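Local atomic coordinates of CCN family member 3 (Rattus norvegicus, PDB entry 5NB8), a protein that acts as a secreted matricellular signalling protein, binding integrins and the NOTCH1 receptor to regulate cell proliferation, adhesion, migration, differentiation and survival. Residues Pro54-Val59 and Glu65-Gly70. Residues are numbered along the deposited sequence; the frame is centred on the assembly and turned at random.
With IMD (imidazole), chain E.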
loop_
_atom_site.group_PDB
_atom_site.type_symbol
_atom_site.label_atom_id
_atom_site.label_comp_id
_atom_site.label_asym_id
_atom_site.label_seq_id
_atom_site.Cartn_x
_atom_site.Cartn_y
_atom_site.Cartn_z
ATOM N N PRO A 54 16.823 4.703 13.027
ATOM C CA PRO A 54 16.198 3.702 12.155
ATOM C C PRO A 54 15.477 4.388 11.011
ATOM O O PRO A 54 14.793 5.393 11.204
ATOM C CB PRO A 54 15.210 2.980 13.085
ATOM C CG PRO A 54 15.699 3.272 14.467
ATOM C CD PRO A 54 16.279 4.652 14.393
ATOM N N LYS A 55 15.643 3.845 9.810
ATOM C CA LYS A 55 14.990 4.406 8.634
ATOM C C LYS A 55 14.639 3.276 7.675
ATOM O O LYS A 55 15.459 2.381 7.443
ATOM C CB LYS A 55 15.903 5.443 7.969
ATOM C CG LYS A 55 15.344 6.115 6.735
ATOM C CD LYS A 55 16.311 7.195 6.244
ATOM C CE LYS A 55 15.918 7.722 4.870
ATOM N NZ LYS A 55 14.502 8.193 4.831
ATOM N N LYS A 56 13.422 3.305 7.136
ATOM C CA LYS A 56 12.980 2.307 6.173
ATOM C C LYS A 56 13.348 2.760 4.770
ATOM O O LYS A 56 13.081 3.906 4.394
ATOM C CB LYS A 56 11.472 2.069 6.278
ATOM C CG LYS A 56 11.127 0.704 6.829
ATOM C CD LYS A 56 9.643 0.468 6.836
ATOM C CE LYS A 56 9.343 -0.954 7.278
ATOM N NZ LYS A 56 7.891 -1.263 7.155
ATOM N N VAL A 57 13.978 1.861 4.012
ATOM C CA VAL A 57 14.583 2.147 2.715
ATOM C C VAL A 57 14.210 1.029 1.745
ATOM O O VAL A 57 14.097 -0.139 2.131
ATOM C CB VAL A 57 16.128 2.289 2.823
ATOM C CG1 VAL A 57 16.735 2.678 1.490
ATOM C CG2 VAL A 57 16.516 3.325 3.876
ATOM N N ALA A 58 13.995 1.399 0.481
ATOM C CA ALA A 58 13.816 0.413 -0.576
ATOM C C ALA A 58 15.014 -0.537 -0.656
ATOM O O ALA A 58 16.161 -0.157 -0.405
ATOM C CB ALA A 58 13.613 1.106 -1.927
ATOM N N VAL A 59 14.732 -1.777 -1.035
ATOM C CA VAL A 59 15.710 -2.861 -1.049
ATOM C C VAL A 59 15.634 -3.550 -2.409
ATOM O O VAL A 59 14.524 -3.765 -2.916
ATOM C CB VAL A 59 15.443 -3.838 0.110
ATOM C CG1 VAL A 59 16.095 -5.188 -0.139
ATOM C CG2 VAL A 59 15.951 -3.239 1.423
ATOM N N GLU A 65 9.668 -1.768 1.743
ATOM C CA GLU A 65 10.848 -1.175 2.349
ATOM C C GLU A 65 11.221 -1.926 3.616
ATOM O O GLU A 65 10.366 -2.485 4.309
ATOM C CB GLU A 65 10.612 0.298 2.664
ATOM C CG GLU A 65 10.579 1.178 1.429
ATOM C CD GLU A 65 9.176 1.542 1.012
ATOM O OE1 GLU A 65 8.976 2.691 0.569
ATOM O OE2 GLU A 65 8.272 0.689 1.139
ATOM N N LYS A 66 12.520 -1.923 3.919
ATOM C CA LYS A 66 13.088 -2.660 5.037
ATOM C C LYS A 66 13.857 -1.718 5.948
ATOM O O LYS A 66 14.348 -0.671 5.520
ATOM C CB LYS A 66 14.026 -3.778 4.564
ATOM C CG LYS A 66 13.412 -4.752 3.562
ATOM C CD LYS A 66 12.199 -5.454 4.138
ATOM C CE LYS A 66 11.496 -6.297 3.084
ATOM N NZ LYS A 66 10.383 -7.076 3.685
ATOM N N TRP A 67 14.008 -2.130 7.202
ATOM C CA TRP A 67 14.635 -1.268 8.195
ATOM C C TRP A 67 16.148 -1.284 8.049
ATOM O O TRP A 67 16.748 -2.332 7.799
ATOM C CB TRP A 67 14.242 -1.693 9.611
ATOM C CG TRP A 67 12.830 -1.287 9.989
ATOM C CD1 TRP A 67 11.753 -2.111 10.107
ATOM C CD2 TRP A 67 12.349 0.043 10.260
ATOM N NE1 TRP A 67 10.628 -1.383 10.435
ATOM C CE2 TRP A 67 10.965 -0.059 10.535
ATOM C CE3 TRP A 67 12.954 1.305 10.302
ATOM C CZ2 TRP A 67 10.174 1.054 10.871
ATOM C CZ3 TRP A 67 12.169 2.414 10.625
ATOM C CH2 TRP A 67 10.792 2.279 10.897
ATOM N N THR A 68 16.753 -0.105 8.186
ATOM C CA THR A 68 18.201 0.082 8.215
ATOM C C THR A 68 18.542 0.977 9.391
ATOM O O THR A 68 17.669 1.617 9.992
ATOM C CB THR A 68 18.737 0.729 6.930
ATOM O OG1 THR A 68 18.437 2.130 6.954
ATOM C CG2 THR A 68 18.087 0.108 5.687
ATOM N N CYS A 69 19.834 1.038 9.691
ATOM C CA CYS A 69 20.377 1.905 10.729
ATOM C C CYS A 69 21.193 2.981 10.027
ATOM O O CYS A 69 22.275 2.700 9.501
ATOM C CB CYS A 69 21.220 1.099 11.718
ATOM S SG CYS A 69 20.304 -0.219 12.585
ATOM N N GLY A 70 20.665 4.201 9.996
ATOM C CA GLY A 70 21.353 5.316 9.363
ATOM C C GLY A 70 22.272 6.083 10.296
ATOM O O GLY A 70 23.434 6.348 9.975
HETATM N N1 IMD E . 17.386 -4.495 5.151
HETATM C C2 IMD E . 17.070 -5.807 5.098
HETATM N N3 IMD E . 17.476 -6.299 3.909
HETATM C C4 IMD E . 18.050 -5.302 3.207
HETATM C C5 IMD E . 17.994 -4.162 3.994
HETATM O O HOH W 1 7.663 -2.098 4.677
#
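Lys55 pairs with Thr68 and Val57 with Lys66, the two hydrogen-bonded pairs of an antiparallel hairpin whose strands 54-57 and 66-69 run at 137° to each other. The outer bonds, Lys55 N to Thr68 O and Lys66 N to Val57 O, are both 3.0 Å. Lys55 O is gripped twice, by Thr68 N at 2.9 Å and by Thr68 OG1 at 3.0 Å, from opposite faces of its carbonyl plane. The chi1 of Thr68, 76°, sets OG1 between its backbone N and carbonyl carbon, within reach of that oxygen. On the sheet face that carries Lys55, Val57, Lys66 and Thr68, Val57 CG2 lies 4.0 Å from Thr68 CG2.

The opposite face of the sheet carries Pro54, Lys56 and Trp67. The Lys56 chain, extended beyond CG, crosses one face of the indole. Its CE makes a CH-pi contact 3.8 Å from the centroid of the five-membered ring. Pro54 CB touches Trp67 CZ3 at 4.0 Å. Lys56 NZ is bridged by a water to Glu65 O, and also forms a salt bridge with Asp43 OD1. That oxygen also accepts a hydrogen bond from Trp67 NE1, which helps to hold the indole in this orientation. A leucine replacing Trp67 would probably leave the Lys56 methylenes without their flat support and Asp43 without one of its donors.

The hairpin forms the C-terminal part of this von Willebrand factor type C domain. Leu45, from the long connection after strand 33-38, touches Pro54 and Trp67. The Cys51-Cys69 disulfide ties strand 66-69 to the residues leading into strand 54-57.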